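Local coordinates for probable TonB-dependent siderophore receptor PiuA (Acinetobacter baumannii, PDB 5FP1), which probably binds iron-chelating siderophores at the outer membrane as the first step of iron uptake, perhaps taking ferric enterobactin with micromolar affinity, at residues A[89-94]-A[501-506]; A[105-110]-A[293-298]; A[414-419]-A[444-449]; A[513-518]-A[559-564]. All coordinates share one frame; numbering follows the deposited sequence.

Contact 1: residues A[89-94]-A[501-506]; sequences GYSSES and WGDNSE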
loop_
_atom_site.group_PDB
_atom_site.type_symbol
_atom_site.label_atom_id
_atom_site.label_comp_id
_atom_site.label_asym_id
_atom_site.label_seq_id
_atom_site.Cartn_x
_atom_site.Cartn_y
_atom_site.Cartn_z
ATOM N N GLY A 89 -12.335 -2.281 0.643
ATOM C CA GLY A 89 -12.908 -1.501 1.726
ATOM C C GLY A 89 -12.156 -1.496 3.048
ATOM O O GLY A 89 -12.571 -0.814 4.002
ATOM N N TYR A 90 -11.079 -2.280 3.140
ATOM C CA TYR A 90 -10.386 -2.469 4.414
ATOM C C TYR A 90 -8.906 -2.103 4.322
ATOM O O TYR A 90 -8.200 -2.492 3.376
ATOM C CB TYR A 90 -10.574 -3.907 4.939
ATOM C CG TYR A 90 -12.054 -4.215 5.204
ATOM C CD1 TYR A 90 -12.693 -3.713 6.326
ATOM C CD2 TYR A 90 -12.817 -4.936 4.294
ATOM C CE1 TYR A 90 -14.047 -3.929 6.552
ATOM C CE2 TYR A 90 -14.170 -5.158 4.511
ATOM C CZ TYR A 90 -14.774 -4.680 5.651
ATOM O OH TYR A 90 -16.135 -4.858 5.867
ATOM N N SER A 91 -8.440 -1.346 5.309
ATOM C CA SER A 91 -7.050 -0.883 5.315
ATOM C C SER A 91 -6.059 -2.029 5.301
ATOM O O SER A 91 -6.168 -2.999 6.080
ATOM C CB SER A 91 -6.776 -0.009 6.543
ATOM O OG SER A 91 -5.393 0.193 6.659
ATOM N N SER A 92 -5.061 -1.917 4.424
ATOM C CA SER A 92 -3.985 -2.905 4.407
ATOM C C SER A 92 -2.647 -2.262 4.781
ATOM O O SER A 92 -1.589 -2.868 4.628
ATOM C CB SER A 92 -3.883 -3.583 3.053
ATOM O OG SER A 92 -3.337 -2.702 2.099
ATOM N N GLU A 93 -2.718 -1.065 5.352
ATOM C CA GLU A 93 -1.543 -0.320 5.781
ATOM C C GLU A 93 -0.632 -1.135 6.711
ATOM O O GLU A 93 0.610 -1.100 6.575
ATOM C CB GLU A 93 -1.976 0.987 6.463
ATOM C CG GLU A 93 -0.803 1.926 6.749
ATOM C CD GLU A 93 -1.193 3.201 7.482
ATOM O OE1 GLU A 93 -2.431 3.457 7.666
ATOM O OE2 GLU A 93 -0.241 3.946 7.875
ATOM N N SER A 94 -1.225 -1.863 7.654
ATOM C CA SER A 94 -0.436 -2.681 8.602
ATOM C C SER A 94 -0.093 -4.083 8.072
ATOM O O SER A 94 0.509 -4.874 8.791
ATOM C CB SER A 94 -1.130 -2.790 9.958
ATOM O OG SER A 94 -1.370 -1.530 10.535
ATOM N N TRP A 501 2.665 3.544 15.220
ATOM C CA TRP A 501 2.315 4.702 14.388
ATOM C C TRP A 501 1.898 4.195 13.010
ATOM O O TRP A 501 2.676 3.577 12.289
ATOM C CB TRP A 501 3.494 5.670 14.316
ATOM C CG TRP A 501 3.086 7.079 13.950
ATOM C CD1 TRP A 501 3.451 7.781 12.834
ATOM C CD2 TRP A 501 2.187 7.912 14.674
ATOM N NE1 TRP A 501 2.826 9.016 12.824
ATOM C CE2 TRP A 501 2.042 9.115 13.941
ATOM C CE3 TRP A 501 1.473 7.757 15.874
ATOM C CZ2 TRP A 501 1.258 10.160 14.391
ATOM C CZ3 TRP A 501 0.696 8.816 16.323
ATOM C CH2 TRP A 501 0.592 9.987 15.585
ATOM N N GLY A 502 0.642 4.414 12.682
ATOM C CA GLY A 502 0.057 3.877 11.476
ATOM C C GLY A 502 -1.436 4.137 11.537
ATOM O O GLY A 502 -1.889 5.146 12.088
ATOM N N ASP A 503 -2.193 3.203 11.002
ATOM C CA ASP A 503 -3.638 3.364 10.868
ATOM C C ASP A 503 -4.218 3.664 12.252
ATOM O O ASP A 503 -4.057 2.860 13.169
ATOM C CB ASP A 503 -4.230 2.082 10.269
ATOM C CG ASP A 503 -5.734 2.245 9.904
ATOM O OD1 ASP A 503 -6.454 2.803 10.730
ATOM O OD2 ASP A 503 -6.140 1.897 8.778
ATOM N N ASN A 504 -4.854 4.823 12.422
ATOM C CA ASN A 504 -5.323 5.236 13.734
ATOM C C ASN A 504 -6.463 4.363 14.278
ATOM O O ASN A 504 -6.696 4.356 15.487
ATOM C CB ASN A 504 -5.734 6.718 13.744
ATOM C CG ASN A 504 -6.649 7.075 12.591
ATOM O OD1 ASN A 504 -6.258 7.033 11.417
ATOM N ND2 ASN A 504 -7.885 7.423 12.919
ATOM N N SER A 505 -7.119 3.574 13.420
ATOM C CA SER A 505 -8.146 2.673 13.915
ATOM C C SER A 505 -7.518 1.556 14.754
ATOM O O SER A 505 -8.217 0.907 15.527
ATOM C CB SER A 505 -8.992 2.109 12.773
ATOM O OG SER A 505 -8.222 1.262 11.939
ATOM N N GLU A 506 -6.196 1.366 14.640
ATOM C CA GLU A 506 -5.501 0.264 15.313
ATOM C C GLU A 506 -4.738 0.684 16.592
ATOM O O GLU A 506 -4.106 -0.126 17.264
ATOM C CB GLU A 506 -4.539 -0.415 14.327
ATOM C CG GLU A 506 -5.241 -0.972 13.084
ATOM C CD GLU A 506 -4.285 -1.336 11.968
ATOM O OE1 GLU A 506 -3.045 -1.319 12.196
ATOM O OE2 GLU A 506 -4.768 -1.655 10.855
HETATM O O HOH W 1 -4.004 -1.722 8.417
HETATM O O HOH W 2 -0.626 0.983 9.997
#
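Ser91 and Asp503 meet through a hydrogen bond in which Ser91 OG, anti to its backbone N (chi1 168°), gives its proton to the anti lone pair of Asp503 OD2 (2.8 Å). The same hydroxyl oxygen accepts twice: from Glu93 N, closing an ST turn, and from a water. That water also donates to Glu506 OE2 at 2.6 Å and accepts from Ser94 N, so it serves both segments. Asp503 OD1 is turned to its own loop, where Ser505 N reaches it nearly along the C-O bond in an Asx turn and Ser505 OG comes from 60° above the carboxylate plane. Ser94 OG is modelled 2.4 Å from Glu506 OE1, a distance too short to be taken at face value; a second water donates to Ser94 OG and accepts from Asp503 N. Glu93 OE1 lies 4.2 Å from Asp503 OD2, a pairing of like charges probably eased by Arg84, which forms a salt bridge with Glu93 and a long, weak ion pair with Asp503. Water-mediated polar contacts of this kind are characteristic of the plug-to-barrel interface in TonB-dependent receptors, here between a plug turn and an inward-folded barrel loop.

Contact 2: residues A[105-110]-A[293-298]; sequences TSQNRE and AKSKND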
loop_
_atom_site.group_PDB
_atom_site.type_symbol
_atom_site.label_atom_id
_atom_site.label_comp_id
_atom_site.label_asym_id
_atom_site.label_seq_id
_atom_site.Cartn_x
_atom_site.Cartn_y
_atom_site.Cartn_z
ATOM N N THR A 105 5.915 -0.338 8.568
ATOM C CA THR A 105 6.120 1.000 9.059
ATOM C C THR A 105 5.726 1.972 7.974
ATOM O O THR A 105 5.808 1.656 6.768
ATOM C CB THR A 105 7.606 1.196 9.462
ATOM O OG1 THR A 105 8.446 0.693 8.420
ATOM C CG2 THR A 105 7.899 0.394 10.747
ATOM N N SER A 106 5.363 3.181 8.361
ATOM C CA SER A 106 4.930 4.128 7.345
ATOM C C SER A 106 6.088 4.550 6.431
ATOM O O SER A 106 7.147 5.018 6.887
ATOM C CB SER A 106 4.295 5.343 7.960
ATOM O OG SER A 106 3.748 6.179 6.950
ATOM N N GLN A 107 5.838 4.398 5.143
ATOM C CA GLN A 107 6.812 4.700 4.095
ATOM C C GLN A 107 6.069 5.058 2.820
ATOM O O GLN A 107 4.920 4.631 2.604
ATOM C CB GLN A 107 7.653 3.452 3.771
ATOM C CG GLN A 107 8.342 2.801 4.940
ATOM C CD GLN A 107 8.825 1.384 4.645
ATOM O OE1 GLN A 107 8.661 0.445 5.462
ATOM N NE2 GLN A 107 9.480 1.237 3.533
ATOM N N ASN A 108 6.734 5.816 1.956
ATOM C CA ASN A 108 6.309 5.999 0.565
ATOM C C ASN A 108 7.201 5.083 -0.284
ATOM O O ASN A 108 8.343 5.434 -0.595
ATOM C CB ASN A 108 6.480 7.464 0.164
ATOM C CG ASN A 108 5.700 8.414 1.073
ATOM O OD1 ASN A 108 4.580 8.146 1.439
ATOM N ND2 ASN A 108 6.295 9.536 1.405
ATOM N N ARG A 109 6.729 3.873 -0.559
ATOM C CA ARG A 109 7.609 2.846 -1.118
ATOM C C ARG A 109 7.928 3.123 -2.591
ATOM O O ARG A 109 7.052 3.573 -3.344
ATOM C CB ARG A 109 6.982 1.474 -0.955
ATOM C CG ARG A 109 6.887 1.061 0.508
ATOM C CD ARG A 109 5.909 -0.075 0.740
ATOM N NE ARG A 109 5.806 -0.433 2.155
ATOM C CZ ARG A 109 5.165 0.271 3.074
ATOM N NH1 ARG A 109 4.509 1.381 2.737
ATOM N NH2 ARG A 109 5.176 -0.144 4.337
ATOM N N GLU A 110 9.184 2.860 -2.956
ATOM C CA GLU A 110 9.692 3.019 -4.321
ATOM C C GLU A 110 9.572 1.755 -5.143
ATOM O O GLU A 110 9.490 0.637 -4.602
ATOM C CB GLU A 110 11.185 3.393 -4.308
ATOM C CG GLU A 110 11.490 4.809 -4.784
ATOM C CD GLU A 110 11.668 4.936 -6.297
ATOM O OE1 GLU A 110 11.832 3.905 -6.962
ATOM O OE2 GLU A 110 11.645 6.088 -6.823
ATOM N N ALA A 293 15.106 -4.873 9.760
ATOM C CA ALA A 293 14.653 -3.640 9.111
ATOM C C ALA A 293 14.787 -2.459 10.044
ATOM O O ALA A 293 14.494 -2.556 11.229
ATOM C CB ALA A 293 13.215 -3.760 8.628
ATOM N N LYS A 294 15.217 -1.335 9.496
ATOM C CA LYS A 294 15.275 -0.096 10.257
ATOM C C LYS A 294 14.498 0.930 9.442
ATOM O O LYS A 294 14.694 1.043 8.229
ATOM C CB LYS A 294 16.725 0.353 10.457
ATOM C CG LYS A 294 16.834 1.752 11.055
ATOM C CD LYS A 294 17.704 1.778 12.283
ATOM C CE LYS A 294 17.723 3.139 12.942
ATOM N NZ LYS A 294 17.535 2.952 14.401
ATOM N N SER A 295 13.582 1.641 10.084
ATOM C CA SER A 295 12.713 2.553 9.355
ATOM C C SER A 295 12.521 3.834 10.158
ATOM O O SER A 295 12.064 3.789 11.313
ATOM C CB SER A 295 11.351 1.884 9.090
ATOM O OG SER A 295 10.524 2.712 8.273
ATOM N N LYS A 296 12.881 4.961 9.547
ATOM C CA LYS A 296 12.725 6.276 10.160
ATOM C C LYS A 296 11.818 7.167 9.343
ATOM O O LYS A 296 11.813 7.105 8.123
ATOM C CB LYS A 296 14.098 6.951 10.318
ATOM C CG LYS A 296 15.054 6.091 11.127
ATOM C CD LYS A 296 16.450 6.696 11.277
ATOM C CE LYS A 296 16.404 7.941 12.132
ATOM N NZ LYS A 296 17.700 8.164 12.837
ATOM N N ASN A 297 11.053 8.005 10.033
ATOM C CA ASN A 297 10.157 8.941 9.404
ATOM C C ASN A 297 10.163 10.196 10.251
ATOM O O ASN A 297 10.034 10.131 11.486
ATOM C CB ASN A 297 8.751 8.298 9.326
ATOM C CG ASN A 297 7.790 9.008 8.386
ATOM O OD1 ASN A 297 8.160 9.838 7.524
ATOM N ND2 ASN A 297 6.505 8.635 8.521
ATOM N N ASP A 298 10.312 11.338 9.606
ATOM C CA ASP A 298 10.442 12.612 10.303
ATOM C C ASP A 298 9.747 13.638 9.426
ATOM O O ASP A 298 10.185 13.879 8.303
ATOM C CB ASP A 298 11.935 12.946 10.476
ATOM C CG ASP A 298 12.184 14.185 11.307
ATOM O OD1 ASP A 298 11.252 14.763 11.882
ATOM O OD2 ASP A 298 13.352 14.595 11.396
HETATM O O HOH W 3 9.826 5.746 6.315
HETATM O O HOH W 4 4.830 8.660 6.154
HETATM O O HOH W 5 8.767 4.606 9.053
#
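Thr105 and Ser295 form the close part of this contact. Thr105 OG1 stands between its backbone N and carbonyl carbon (chi1 47°), and from there it lies 2.9 Å from Ser295 OG and 3.2 Å from Ser295 CB. Thr105 CB follows at 3.5 Å from Ser295 OG, so the two short side chains meet with no water between them. CG of Gln107 approaches the same hydroxyl more distantly, at 4.0 Å from Ser295 OG. The serine oxygen is gripped from the barrel side too, by a hydrogen bond to Asn269.

Toward Asn297 the fit is looser and water mediates, with one water reaching back to Ser295. Ser106 CB comes no nearer than 4.0 Å to Asn297 ND2, and one water spans the gap by accepting from that amide nitrogen (2.9 Å) and bonding to Ser106 OG. Two further waters both donate to Ser106 O: one of them also donates to Ser295 OG at 2.7 Å, the other to Lys296 O. A single plug carbonyl is thus linked to the barrel through two waters. The other end of the Asn297 amide, OD1, is held by Gln265.

Residues 105-110 belong to the plug loop between strands 101-102 and 114-121, and they lie against the inner wall of the barrel. Ser295 and Asn297 point inward from strand 284-304, while Lys294 and Lys296 point away from the plug. Strand 284-304 is flanked by strand 264-279, which supplies Asn269 and Gln265, and by strand 315-341, where Thr105 touches Ser327 and Asn297 touches Thr325.

Contact 3: residues A[414-419]-A[444-449]; sequences ATVEST and FEAEQN. With C8E ((hydroxyethyloxy)tri(ethyloxy)octane), chain G.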
loop_
_atom_site.group_PDB
_atom_site.type_symbol
_atom_site.label_atom_id
_atom_site.label_comp_id
_atom_site.label_asym_id
_atom_site.label_seq_id
_atom_site.Cartn_x
_atom_site.Cartn_y
_atom_site.Cartn_z
ATOM N N ALA A 414 6.902 1.624 21.634
ATOM C CA ALA A 414 6.019 0.481 21.379
ATOM C C ALA A 414 6.808 -0.741 20.989
ATOM O O ALA A 414 7.715 -0.654 20.201
ATOM C CB ALA A 414 5.026 0.807 20.273
ATOM N N THR A 415 6.391 -1.891 21.499
ATOM C CA THR A 415 7.021 -3.160 21.197
ATOM C C THR A 415 5.968 -4.178 20.811
ATOM O O THR A 415 4.995 -4.390 21.541
ATOM C CB THR A 415 7.802 -3.663 22.416
ATOM O OG1 THR A 415 8.792 -2.688 22.745
ATOM C CG2 THR A 415 8.497 -4.996 22.122
ATOM N N VAL A 416 6.134 -4.772 19.639
ATOM C CA VAL A 416 5.215 -5.828 19.173
ATOM C C VAL A 416 6.041 -7.086 18.957
ATOM O O VAL A 416 7.062 -7.090 18.245
ATOM C CB VAL A 416 4.495 -5.436 17.873
ATOM C CG1 VAL A 416 3.643 -6.582 17.353
ATOM C CG2 VAL A 416 3.630 -4.196 18.101
ATOM N N GLU A 417 5.589 -8.156 19.576
ATOM C CA GLU A 417 6.247 -9.439 19.462
ATOM C C GLU A 417 5.205 -10.460 19.008
ATOM O O GLU A 417 4.099 -10.537 19.566
ATOM C CB GLU A 417 6.849 -9.828 20.811
ATOM C CG GLU A 417 7.734 -11.073 20.742
ATOM C CD GLU A 417 8.548 -11.269 22.028
ATOM O OE1 GLU A 417 8.060 -10.872 23.088
ATOM O OE2 GLU A 417 9.662 -11.803 21.963
ATOM N N SER A 418 5.560 -11.264 18.021
ATOM C CA SER A 418 4.650 -12.282 17.522
ATOM C C SER A 418 5.345 -13.609 17.331
ATOM O O SER A 418 6.565 -13.685 17.145
ATOM C CB SER A 418 4.042 -11.851 16.197
ATOM O OG SER A 418 5.034 -11.785 15.191
ATOM N N THR A 419 4.540 -14.655 17.352
ATOM C CA THR A 419 5.005 -15.998 17.105
ATOM C C THR A 419 3.887 -16.799 16.477
ATOM O O THR A 419 2.762 -16.785 16.967
ATOM C CB THR A 419 5.390 -16.693 18.409
ATOM O OG1 THR A 419 6.230 -15.821 19.181
ATOM C CG2 THR A 419 6.110 -17.995 18.094
ATOM N N PHE A 444 0.239 -12.808 19.669
ATOM C CA PHE A 444 0.540 -11.405 19.402
ATOM C C PHE A 444 0.602 -10.686 20.749
ATOM O O PHE A 444 -0.289 -10.826 21.597
ATOM C CB PHE A 444 -0.550 -10.814 18.498
ATOM C CG PHE A 444 -0.446 -9.320 18.264
ATOM C CD1 PHE A 444 -1.096 -8.432 19.095
ATOM C CD2 PHE A 444 0.244 -8.820 17.174
ATOM C CE1 PHE A 444 -1.028 -7.052 18.876
ATOM C CE2 PHE A 444 0.316 -7.445 16.938
ATOM C CZ PHE A 444 -0.315 -6.571 17.796
ATOM N N GLU A 445 1.641 -9.900 20.937
ATOM C CA GLU A 445 1.690 -8.997 22.068
ATOM C C GLU A 445 2.134 -7.592 21.648
ATOM O O GLU A 445 3.146 -7.428 20.963
ATOM C CB GLU A 445 2.640 -9.524 23.134
ATOM C CG GLU A 445 2.761 -8.551 24.298
ATOM C CD GLU A 445 3.780 -9.011 25.328
ATOM O OE1 GLU A 445 3.534 -10.006 26.042
ATOM O OE2 GLU A 445 4.813 -8.353 25.428
ATOM N N ALA A 446 1.365 -6.583 22.056
ATOM C CA ALA A 446 1.722 -5.194 21.789
ATOM C C ALA A 446 1.769 -4.465 23.108
ATOM O O ALA A 446 0.831 -4.544 23.907
ATOM C CB ALA A 446 0.728 -4.542 20.856
ATOM N N GLU A 447 2.876 -3.780 23.351
ATOM C CA GLU A 447 3.025 -2.986 24.564
ATOM C C GLU A 447 3.484 -1.593 24.224
ATOM O O GLU A 447 4.477 -1.422 23.516
ATOM C CB GLU A 447 4.060 -3.641 25.481
ATOM C CG GLU A 447 4.282 -2.866 26.774
ATOM C CD GLU A 447 5.112 -3.663 27.775
ATOM O OE1 GLU A 447 6.240 -4.040 27.447
ATOM O OE2 GLU A 447 4.618 -3.934 28.876
ATOM N N GLN A 448 2.805 -0.591 24.765
ATOM C CA GLN A 448 3.144 0.773 24.490
ATOM C C GLN A 448 3.277 1.543 25.780
ATOM O O GLN A 448 2.364 1.538 26.584
ATOM C CB GLN A 448 2.088 1.411 23.588
ATOM C CG GLN A 448 2.459 1.245 22.150
ATOM C CD GLN A 448 1.574 1.964 21.153
ATOM O OE1 GLN A 448 1.215 1.362 20.176
ATOM N NE2 GLN A 448 1.291 3.229 21.360
ATOM N N ASN A 449 4.429 2.183 25.963
ATOM C CA ASN A 449 4.718 3.005 27.146
ATOM C C ASN A 449 4.549 4.495 26.829
ATOM O O ASN A 449 5.329 5.060 26.052
ATOM C CB ASN A 449 6.148 2.727 27.617
ATOM C CG ASN A 449 6.359 1.263 27.985
ATOM O OD1 ASN A 449 5.658 0.727 28.840
ATOM N ND2 ASN A 449 7.290 0.608 27.315
HETATM C C1 C8E G . 10.226 8.281 22.554
HETATM C C2 C8E G . 10.582 7.350 23.710
HETATM C C3 C8E G . 9.542 7.430 24.815
HETATM C C4 C8E G . 9.871 6.571 26.028
HETATM C C5 C8E G . 8.620 5.939 26.637
HETATM C C6 C8E G . 8.779 5.701 28.147
HETATM C C7 C8E G . 9.542 4.429 28.499
HETATM C C8 C8E G . 9.463 4.171 30.005
HETATM O O9 C8E G . 9.101 2.815 30.270
HETATM O O HOH W 6 7.421 -0.835 24.346
HETATM O O HOH W 7 5.775 -6.658 23.507
#
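Val416 CG1 and Phe444 CG are each anti to their own backbone N (chi1 175° and 173°), and the two side chains cross obliquely so that Val416 CG1 comes 3.5 Å from Phe444 CE2. The other valine branch, CG2, lies 4.0 Å from Ala446 CB. Further along the same face Ala414 CB presses against Gln448 CG at 3.2 Å, a tight approach, with Gln448 chi1 at -91°, away from a staggered position. Inside the barrel this face is covered by the inward loop that follows strand 482-493: Val416 touches Ala499, Phe444 touches Leu497, and Gln448 touches Ile508.

The segments belong to the beta hairpin of strands 405-428 and 433-450 in the transmembrane barrel, and run antiparallel. Thr415 with Glu447 and Glu417 with Glu445 are its hydrogen-bonded pairs, each joined by two backbone bonds; Thr415 N to Glu447 O measures 2.8 Å. Between them the CA-H of Val416 points at Glu445 O, with CA 3.2 Å from that oxygen.

The opposite face carries Thr415, Glu417, Glu445 and Glu447. One water accepts from Thr415 OG1 and donates to Glu447 O, and Lys359 also bonds to that hydroxyl. A second water donates to both Thr415 O and Glu445 OE2, while Glu417 is held by Tyr355. At Asn449, past the Ala414-Gln448 pair, a detergent molecule runs by, its C5 3.5 Å from Asn449 O.

Contact 4: residues A[513-518]-A[559-564]; sequences QMIDPE and YANVGE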
loop_
_atom_site.group_PDB
_atom_site.type_symbol
_atom_site.label_atom_id
_atom_site.label_comp_id
_atom_site.label_asym_id
_atom_site.label_seq_id
_atom_site.Cartn_x
_atom_site.Cartn_y
_atom_site.Cartn_z
ATOM N N GLN A 513 -7.121 -1.801 25.356
ATOM C CA GLN A 513 -5.983 -2.712 25.424
ATOM C C GLN A 513 -6.382 -4.138 25.741
ATOM O O GLN A 513 -5.660 -5.051 25.395
ATOM C CB GLN A 513 -4.959 -2.269 26.493
ATOM C CG GLN A 513 -5.447 -2.372 27.946
ATOM C CD GLN A 513 -4.435 -1.766 28.913
ATOM O OE1 GLN A 513 -3.298 -2.207 28.989
ATOM N NE2 GLN A 513 -4.835 -0.734 29.616
ATOM N N MET A 514 -7.524 -4.329 26.398
ATOM C CA MET A 514 -7.953 -5.671 26.791
ATOM C C MET A 514 -8.912 -6.284 25.752
ATOM O O MET A 514 -9.332 -7.419 25.903
ATOM C CB MET A 514 -8.622 -5.649 28.188
ATOM C CG MET A 514 -9.992 -5.022 28.247
ATOM S SD MET A 514 -10.149 -3.309 27.700
ATOM C CE MET A 514 -9.308 -2.416 29.024
ATOM N N ILE A 515 -9.242 -5.554 24.694
ATOM C CA ILE A 515 -10.267 -6.020 23.759
ATOM C C ILE A 515 -9.689 -7.117 22.853
ATOM O O ILE A 515 -8.514 -7.059 22.430
ATOM C CB ILE A 515 -10.838 -4.845 22.933
ATOM C CG1 ILE A 515 -11.337 -3.715 23.848
ATOM C CG2 ILE A 515 -11.987 -5.299 22.045
ATOM C CD1 ILE A 515 -12.564 -4.076 24.663
ATOM N N ASP A 516 -10.500 -8.137 22.573
ATOM C CA ASP A 516 -10.103 -9.235 21.699
ATOM C C ASP A 516 -10.008 -8.723 20.242
ATOM O O ASP A 516 -10.527 -7.656 19.909
ATOM C CB ASP A 516 -11.146 -10.365 21.706
ATOM C CG ASP A 516 -11.174 -11.168 23.012
ATOM O OD1 ASP A 516 -10.139 -11.346 23.667
ATOM O OD2 ASP A 516 -12.255 -11.650 23.348
ATOM N N PRO A 517 -9.363 -9.489 19.377
ATOM C CA PRO A 517 -9.179 -9.013 18.000
ATOM C C PRO A 517 -10.456 -8.858 17.203
ATOM O O PRO A 517 -11.437 -9.573 17.431
ATOM C CB PRO A 517 -8.322 -10.104 17.354
ATOM C CG PRO A 517 -7.633 -10.785 18.479
ATOM C CD PRO A 517 -8.557 -10.686 19.669
ATOM N N GLU A 518 -10.425 -7.938 16.247
ATOM C CA GLU A 518 -11.481 -7.857 15.251
ATOM C C GLU A 518 -11.466 -9.122 14.431
ATOM O O GLU A 518 -10.432 -9.750 14.272
ATOM C CB GLU A 518 -11.265 -6.661 14.341
ATOM C CG GLU A 518 -11.358 -5.318 15.065
ATOM C CD GLU A 518 -11.335 -4.154 14.101
ATOM O OE1 GLU A 518 -10.432 -4.112 13.223
ATOM O OE2 GLU A 518 -12.206 -3.271 14.213
ATOM N N TYR A 559 -14.683 0.887 24.797
ATOM C CA TYR A 559 -14.753 0.231 23.485
ATOM C C TYR A 559 -15.408 -1.121 23.578
ATOM O O TYR A 559 -15.447 -1.716 24.641
ATOM C CB TYR A 559 -13.336 0.035 22.913
ATOM C CG TYR A 559 -12.617 1.304 22.623
ATOM C CD1 TYR A 559 -11.993 2.028 23.650
ATOM C CD2 TYR A 559 -12.537 1.801 21.332
ATOM C CE1 TYR A 559 -11.328 3.187 23.380
ATOM C CE2 TYR A 559 -11.874 2.975 21.060
ATOM C CZ TYR A 559 -11.266 3.650 22.088
ATOM O OH TYR A 559 -10.599 4.794 21.833
ATOM N N ALA A 560 -15.895 -1.625 22.447
ATOM C CA ALA A 560 -16.430 -2.969 22.354
ATOM C C ALA A 560 -16.350 -3.457 20.911
ATOM O O ALA A 560 -16.245 -2.660 20.006
ATOM C CB ALA A 560 -17.897 -2.985 22.806
ATOM N N ASN A 561 -16.470 -4.761 20.705
ATOM C CA ASN A 561 -16.337 -5.375 19.380
ATOM C C ASN A 561 -17.677 -5.670 18.695
ATOM O O ASN A 561 -17.846 -6.741 18.111
ATOM C CB ASN A 561 -15.637 -6.702 19.525
ATOM C CG ASN A 561 -14.177 -6.647 19.181
ATOM O OD1 ASN A 561 -13.659 -5.648 18.682
ATOM N ND2 ASN A 561 -13.498 -7.747 19.449
ATOM N N VAL A 562 -18.586 -4.704 18.701
ATOM C CA VAL A 562 -19.964 -4.936 18.282
ATOM C C VAL A 562 -20.298 -4.312 16.930
ATOM O O VAL A 562 -21.429 -4.412 16.472
ATOM C CB VAL A 562 -20.952 -4.371 19.339
ATOM C CG1 VAL A 562 -20.844 -5.154 20.637
ATOM C CG2 VAL A 562 -20.681 -2.906 19.606
ATOM N N GLY A 563 -19.329 -3.669 16.284
ATOM C CA GLY A 563 -19.585 -3.066 14.993
ATOM C C GLY A 563 -19.586 -4.104 13.876
ATOM O O GLY A 563 -19.122 -5.233 14.058
ATOM N N GLU A 564 -20.111 -3.720 12.721
ATOM C CA GLU A 564 -20.163 -4.608 11.573
ATOM C C GLU A 564 -20.130 -3.818 10.310
ATOM O O GLU A 564 -20.763 -2.768 10.200
ATOM C CB GLU A 564 -21.479 -5.436 11.545
ATOM C CG GLU A 564 -21.780 -6.185 12.813
ATOM C CD GLU A 564 -23.183 -6.793 12.828
ATOM O OE1 GLU A 564 -23.892 -6.737 11.822
ATOM O OE2 GLU A 564 -23.576 -7.330 13.864
HETATM O O HOH W 8 -10.901 -5.363 18.581
#
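Tyr559 is met by the side chain of Ile515, whose CD1 lies 3.7 Å from Tyr559 O while CG1 stays at 4.4 Å from Tyr559 CB. Only the base of the tyrosine takes part; its ring leads off to the loop ahead of Ile515, where the hydroxyl bonds to Asn509.

At Asn561 the chain turns a corner, and this residue has the largest share of the contact. Its side chain and that of Ile515 pass alongside one another, running opposite ways; Ile515 CG2, anti to its backbone N (chi1 -54° puts CG1 beside that N), lies 3.8 Å from Asn561 CG. Beyond them Asn561 ND2 donates to Asp516 O over 3.0 Å, with an angle of 149° at the hydrogen; the donor sits above the carbonyl plane, 62° out of it. A water donates both to Asp516 O (2.7 Å) and to Asn561 OD1 (2.8 Å), closing a small ring through the amide, with the water near its plane. Past the corner, Val562 and Gly563 both face Thr550 in a classic beta bulge.

One peptide oxygen, Asp516 O, therefore receives two donors, and the two ends of the Asn561 amide are told apart by their partners, nitrogen to carbonyl and oxygen to water. The chemistry implies a surface link made of one direct bond, one water bridge and the packing of Ile515 against Tyr559 and Asn561; the two polar links probably hold the amide's rotation and tie Asn561 to the chain just ahead of strand 518-531.

Contacts 1 and 2 join the plug to the barrel, whereas contacts 3 and 4 lie within the barrel and its loops. The long loop 494-517 connects three: it supplies the second segment of contact 1, covers the inner face of contact 3 and contributes most of the first segment of contact 4. Contact 1 lies centrally, its centre about 15 Å from those of contacts 2 and 4 and about 16 Å from that of contact 3; the centres of contacts 2 and 4 are about 29 Å apart. No two contacts touch, the nearest atoms of contacts 1 and 2 being about 5 Å apart. The bound molecules near contacts 2, 3 and 4 are detergent, none a siderophore.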